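Local coordinates for protein HI1317 (Haemophilus influenzae, PDB 1JOV) that probably interconverts the alpha and beta anomers of D-glucose 6-phosphate, at residues I35-I43 and T90-L98. Residues are numbered along the deposited sequence; the frame is centred on the assembly and turned at random.
Sequences ISLQGAQLI and TARIRLWQL. With SO4 (sulfate ion), chain B.
In this galactose mutarotase-like beta fold, the type II turn from Leu37 to Ala40, which joins antiparallel strands 31-36 and 41-47, docks against the loop leading into strand 97-104. A single beta bridge, Gln38 with Leu95, ties the two backbones together. On one side of it Trp96 N gives a nearly straight bond to Leu37 O (2.8 Å, 171° at the hydrogen); on the other, Gly39 N binds Arg94 O at 2.8 Å. Gly39, at positive phi, presses its CA to 3.2 Å from Ala91 O in a CA-H...O contact.

The indole of Trp96 lies across the end of the turn. With CG anti to its carbonyl carbon (chi1 -62°), the torsion lays one ring face against Gly39 and the Ala40 methyl, which sits over the five-membered ring, Ala40 CB 3.7 Å from its centroid, as a CH-pi contact. The same Ala91 carbonyl receives NE1 in the ring plane, which fixes how the indole is rotated. Val125 of strand 121-129 also touches this indole.

Gln38 runs out extended, its CG anti to the backbone N (chi1 171°) and passing 3.5 Å from Arg92 O, to an amide held mainly by Gly66. A water links the segments, donating to Gln41 OE1 and Arg92 O, while Gln41 NE2 turns to Gly71 and Ile69.

The extended Arg92 side chain comes within about 6 Å of that of His150 and about 9 Å of that of Glu248, both predicted active-site residues. Its guanidinium meets a sulfate edge-on, an ion probably from the crystallisation liquor but consistent with a site for the substrate phosphate. Arg70 shares the grip. Arg92 NH1 bonds sulfate O1 at 2.9 Å, and Arg92 NH2 bonds sulfate O4 at 3.0 Å.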
ATOM      1  N   ILE A  35      -1.242  -2.684 -11.256  1.00 18.08           N
ATOM      2  CA  ILE A  35      -2.139  -1.791 -10.489  1.00 16.02           C
ATOM      3  C   ILE A  35      -3.591  -2.200 -10.720  1.00 18.23           C
ATOM      4  O   ILE A  35      -4.106  -2.134 -11.847  1.00 17.77           O
ATOM      5  CB  ILE A  35      -2.028  -0.306 -10.923  1.00 17.28           C
ATOM      6  CG1 ILE A  35      -0.538   0.132 -10.841  1.00 18.54           C
ATOM      7  CG2 ILE A  35      -2.967   0.588  -9.995  1.00 17.67           C
ATOM      8  CD1 ILE A  35       0.403  -0.055 -12.102  1.00 19.32           C
ATOM      9  N   SER A  36      -4.290  -2.608  -9.686  1.00 19.01           N
ATOM     10  CA  SER A  36      -5.673  -2.958  -9.864  1.00 21.31           C
ATOM     11  C   SER A  36      -6.483  -1.638 -10.027  1.00 20.44           C
ATOM     12  O   SER A  36      -6.383  -0.690  -9.215  1.00 17.36           O
ATOM     13  CB  SER A  36      -6.175  -3.627  -8.579  1.00 18.37           C
ATOM     14  OG  SER A  36      -7.575  -3.499  -8.462  1.00 19.27           O
ATOM     15  N   LEU A  37      -7.383  -1.571 -10.988  1.00 15.67           N
ATOM     16  CA  LEU A  37      -8.233  -0.349 -11.079  1.00 14.29           C
ATOM     17  C   LEU A  37      -9.262  -0.288  -9.913  1.00 14.89           C
ATOM     18  O   LEU A  37      -9.743   0.787  -9.544  1.00 18.25           O
ATOM     19  CB  LEU A  37      -8.936  -0.302 -12.432  1.00 19.70           C
ATOM     20  CG  LEU A  37      -8.071  -0.146 -13.687  1.00 16.59           C
ATOM     21  CD1 LEU A  37      -8.943   0.257 -14.877  1.00 20.15           C
ATOM     22  CD2 LEU A  37      -6.959   0.876 -13.462  1.00 19.98           C
ATOM     23  N   GLN A  38      -9.531  -1.460  -9.326  1.00 16.19           N
ATOM     24  CA  GLN A  38     -10.375  -1.473  -8.161  1.00 19.55           C
ATOM     25  C   GLN A  38      -9.454  -0.910  -7.044  1.00 15.04           C
ATOM     26  O   GLN A  38      -8.427  -1.508  -6.721  1.00 17.40           O
ATOM     27  CB  GLN A  38     -10.898  -2.829  -7.737  1.00 21.03           C
ATOM     28  CG  GLN A  38     -11.594  -2.780  -6.386  1.00 17.94           C
ATOM     29  CD  GLN A  38     -12.119  -4.124  -5.968  1.00 22.87           C
ATOM     30  OE1 GLN A  38     -13.033  -4.651  -6.599  1.00 22.60           O
ATOM     31  NE2 GLN A  38     -11.705  -4.863  -4.952  1.00 23.43           N
ATOM     32  N   GLY A  39      -9.837   0.188  -6.465  1.00 16.39           N
ATOM     33  CA  GLY A  39      -9.086   0.792  -5.339  1.00 15.58           C
ATOM     34  C   GLY A  39      -7.771   1.484  -5.810  1.00 15.44           C
ATOM     35  O   GLY A  39      -6.929   1.797  -4.925  1.00 14.92           O
ATOM     36  N   ALA A  40      -7.600   1.696  -7.108  1.00 15.12           N
ATOM     37  CA  ALA A  40      -6.325   2.245  -7.641  1.00 16.54           C
ATOM     38  C   ALA A  40      -5.202   1.604  -6.845  1.00 17.70           C
ATOM     39  O   ALA A  40      -4.326   2.322  -6.275  1.00 14.42           O
ATOM     40  CB  ALA A  40      -6.335   3.789  -7.444  1.00 16.61           C
ATOM     41  N   GLN A  41      -5.171   0.273  -6.770  1.00 13.10           N
ATOM     42  CA  GLN A  41      -4.329  -0.395  -5.823  1.00 13.87           C
ATOM     43  C   GLN A  41      -3.062  -1.004  -6.399  1.00 17.86           C
ATOM     44  O   GLN A  41      -3.115  -1.957  -7.187  1.00 14.87           O
ATOM     45  CB  GLN A  41      -5.131  -1.456  -5.067  1.00 13.49           C
ATOM     46  CG  GLN A  41      -4.467  -2.033  -3.899  1.00 14.95           C
ATOM     47  CD  GLN A  41      -5.478  -2.801  -3.048  1.00 15.52           C
ATOM     48  OE1 GLN A  41      -6.651  -2.456  -2.952  1.00 16.84           O
ATOM     49  NE2 GLN A  41      -4.927  -3.830  -2.339  1.00 16.45           N
ATOM     50  N   LEU A  42      -1.915  -0.362  -6.213  1.00 15.80           N
ATOM     51  CA  LEU A  42      -0.658  -0.998  -6.653  1.00 15.60           C
ATOM     52  C   LEU A  42      -0.501  -2.391  -5.954  1.00 16.36           C
ATOM     53  O   LEU A  42      -0.598  -2.470  -4.701  1.00 15.67           O
ATOM     54  CB  LEU A  42       0.461  -0.060  -6.182  1.00 16.98           C
ATOM     55  CG  LEU A  42       1.882  -0.504  -6.591  1.00 16.80           C
ATOM     56  CD1 LEU A  42       2.195  -0.666  -8.120  1.00 19.10           C
ATOM     57  CD2 LEU A  42       2.883   0.503  -5.959  1.00 18.84           C
ATOM     58  N   ILE A  43      -0.495  -3.470  -6.738  1.00 15.14           N
ATOM     59  CA  ILE A  43      -0.262  -4.780  -6.134  1.00 18.51           C
ATOM     60  C   ILE A  43       1.050  -5.496  -6.369  1.00 22.76           C
ATOM     61  O   ILE A  43       1.297  -6.541  -5.736  1.00 19.90           O
ATOM     62  CB  ILE A  43      -1.473  -5.692  -6.518  1.00 19.50           C
ATOM     63  CG1 ILE A  43      -1.694  -5.693  -8.028  1.00 22.38           C
ATOM     64  CG2 ILE A  43      -2.691  -5.108  -5.790  1.00 21.72           C
ATOM     65  CD1 ILE A  43      -2.631  -6.824  -8.516  1.00 22.56           C
ATOM     66  N   THR A  90     -14.446   3.130   1.598  1.00 19.66           N
ATOM     67  CA  THR A  90     -14.966   2.578   0.357  1.00 19.16           C
ATOM     68  C   THR A  90     -14.002   2.710  -0.790  1.00 23.11           C
ATOM     69  O   THR A  90     -14.190   2.123  -1.856  1.00 22.32           O
ATOM     70  CB  THR A  90     -16.283   3.320  -0.026  1.00 25.19           C
ATOM     71  OG1 THR A  90     -16.018   4.733  -0.112  1.00 26.77           O
ATOM     72  CG2 THR A  90     -17.386   3.254   1.123  1.00 27.11           C
ATOM     73  N   ALA A  91     -12.967   3.489  -0.602  1.00 18.26           N
ATOM     74  CA  ALA A  91     -12.048   3.664  -1.690  1.00 19.36           C
ATOM     75  C   ALA A  91     -11.493   2.345  -2.287  1.00 14.30           C
ATOM     76  O   ALA A  91     -11.331   2.233  -3.493  1.00 17.03           O
ATOM     77  CB  ALA A  91     -10.876   4.535  -1.238  1.00 19.43           C
ATOM     78  N   ARG A  92     -11.220   1.378  -1.432  1.00 14.91           N
ATOM     79  CA  ARG A  92     -10.466   0.235  -1.886  1.00 13.97           C
ATOM     80  C   ARG A  92     -11.380  -0.848  -2.549  1.00 23.10           C
ATOM     81  O   ARG A  92     -10.867  -1.837  -3.079  1.00 20.83           O
ATOM     82  CB  ARG A  92      -9.743  -0.363  -0.688  1.00 15.72           C
ATOM     83  CG  ARG A  92     -10.674  -1.012   0.385  1.00 20.31           C
ATOM     84  CD  ARG A  92      -9.837  -1.579   1.481  1.00 18.18           C
ATOM     85  NE  ARG A  92     -10.711  -2.153   2.535  1.00 21.36           N
ATOM     86  CZ  ARG A  92     -10.367  -3.104   3.406  1.00 23.33           C
ATOM     87  NH1 ARG A  92      -9.172  -3.622   3.426  1.00 26.19           N
ATOM     88  NH2 ARG A  92     -11.288  -3.482   4.342  1.00 25.22           N
ATOM     89  N   ILE A  93     -12.674  -0.598  -2.443  1.00 18.14           N
ATOM     90  CA  ILE A  93     -13.705  -1.438  -3.070  1.00 21.50           C
ATOM     91  C   ILE A  93     -14.490  -0.855  -4.227  1.00 27.92           C
ATOM     92  O   ILE A  93     -15.510  -1.431  -4.638  1.00 27.59           O
ATOM     93  CB  ILE A  93     -14.654  -1.964  -1.997  1.00 19.51           C
ATOM     94  CG1 ILE A  93     -15.294  -0.864  -1.221  1.00 21.91           C
ATOM     95  CG2 ILE A  93     -13.871  -2.922  -1.210  1.00 26.82           C
ATOM     96  CD1 ILE A  93     -16.579  -1.356  -0.296  1.00 30.62           C
ATOM     97  N   ARG A  94     -14.052   0.298  -4.745  1.00 17.05           N
ATOM     98  CA  ARG A  94     -14.687   1.032  -5.816  1.00 14.89           C
ATOM     99  C   ARG A  94     -13.682   1.145  -7.020  1.00 17.58           C
ATOM    100  O   ARG A  94     -12.509   1.033  -6.807  1.00 20.54           O
ATOM    101  CB  ARG A  94     -15.059   2.434  -5.394  1.00 20.50           C
ATOM    102  CG  ARG A  94     -16.173   2.457  -4.325  1.00 25.05           C
ATOM    103  CD  ARG A  94     -16.329   3.798  -3.469  1.00 23.25           C
ATOM    104  NE  ARG A  94     -16.519   4.970  -4.305  1.00 26.86           N
ATOM    105  CZ  ARG A  94     -16.386   6.221  -3.885  1.00 23.38           C
ATOM    106  NH1 ARG A  94     -16.041   6.476  -2.612  1.00 20.89           N
ATOM    107  NH2 ARG A  94     -16.590   7.233  -4.759  1.00 28.15           N
ATOM    108  N   LEU A  95     -14.196   1.115  -8.226  1.00 17.90           N
ATOM    109  CA  LEU A  95     -13.368   1.176  -9.415  1.00 19.47           C
ATOM    110  C   LEU A  95     -12.939   2.639  -9.570  1.00 17.16           C
ATOM    111  O   LEU A  95     -13.766   3.553  -9.566  1.00 21.57           O
ATOM    112  CB  LEU A  95     -14.189   0.896 -10.722  1.00 20.18           C
ATOM    113  CG  LEU A  95     -14.253  -0.594 -10.854  1.00 29.46           C
ATOM    114  CD1 LEU A  95     -15.383  -0.985 -11.855  1.00 28.33           C
ATOM    115  CD2 LEU A  95     -12.939  -1.042 -11.341  1.00 29.67           C
ATOM    116  N   TRP A  96     -11.654   2.802  -9.767  1.00 15.85           N
ATOM    117  CA  TRP A  96     -11.091   4.103 -10.190  1.00 17.59           C
ATOM    118  C   TRP A  96     -10.818   4.100 -11.715  1.00 20.02           C
ATOM    119  O   TRP A  96     -10.697   3.004 -12.323  1.00 20.58           O
ATOM    120  CB  TRP A  96      -9.799   4.329  -9.438  1.00 16.15           C
ATOM    121  CG  TRP A  96      -9.923   4.416  -7.937  1.00 13.09           C
ATOM    122  CD1 TRP A  96     -10.537   3.524  -7.011  1.00 17.96           C
ATOM    123  CD2 TRP A  96      -9.271   5.423  -7.125  1.00 15.81           C
ATOM    124  NE1 TRP A  96     -10.347   4.003  -5.743  1.00 19.99           N
ATOM    125  CE2 TRP A  96      -9.579   5.167  -5.800  1.00 15.74           C
ATOM    126  CE3 TRP A  96      -8.531   6.561  -7.438  1.00 15.12           C
ATOM    127  CZ2 TRP A  96      -9.061   5.903  -4.742  1.00 15.40           C
ATOM    128  CZ3 TRP A  96      -8.020   7.376  -6.390  1.00 16.38           C
ATOM    129  CH2 TRP A  96      -8.347   7.068  -5.034  1.00 15.95           C
ATOM    130  N   GLN A  97     -10.571   5.275 -12.277  1.00 17.78           N
ATOM    131  CA  GLN A  97     -10.224   5.375 -13.678  1.00 17.47           C
ATOM    132  C   GLN A  97      -8.767   5.815 -13.831  1.00 17.41           C
ATOM    133  O   GLN A  97      -8.256   6.575 -13.047  1.00 21.82           O
ATOM    134  CB  GLN A  97     -11.112   6.401 -14.361  1.00 21.41           C
ATOM    135  CG  GLN A  97     -12.563   5.883 -14.613  1.00 25.85           C
ATOM    136  CD  GLN A  97     -13.335   5.733 -13.329  1.00 21.61           C
ATOM    137  OE1 GLN A  97     -13.995   4.661 -13.075  1.00 24.42           O
ATOM    138  NE2 GLN A  97     -13.299   6.755 -12.485  1.00 19.86           N
ATOM    139  N   LEU A  98      -8.105   5.316 -14.891  1.00 16.12           N
ATOM    140  CA  LEU A  98      -6.736   5.762 -15.230  1.00 15.83           C
ATOM    141  C   LEU A  98      -6.939   7.067 -16.020  1.00 18.56           C
ATOM    142  O   LEU A  98      -7.515   7.066 -17.142  1.00 18.89           O
ATOM    143  CB  LEU A  98      -6.093   4.729 -16.118  1.00 17.47           C
ATOM    144  CG  LEU A  98      -4.713   5.134 -16.660  1.00 18.61           C
ATOM    145  CD1 LEU A  98      -3.634   5.127 -15.584  1.00 19.21           C
ATOM    146  CD2 LEU A  98      -4.319   4.141 -17.785  1.00 23.98           C
TER
HETATM  147  S   SO4 B 280      -9.516  -6.066   6.347  1.00 53.11           S
HETATM  148  O1  SO4 B 280      -8.593  -5.794   5.262  1.00 39.79           O
HETATM  149  O2  SO4 B 280      -9.231  -5.086   7.351  1.00 43.29           O
HETATM  150  O3  SO4 B 280      -9.354  -7.432   6.892  1.00 45.87           O
HETATM  151  O4  SO4 B 280     -10.864  -6.021   5.848  1.00 39.75           O
HETATM  152  O   HOH W   1      -9.039  -3.671  -3.392  1.00 22.47           O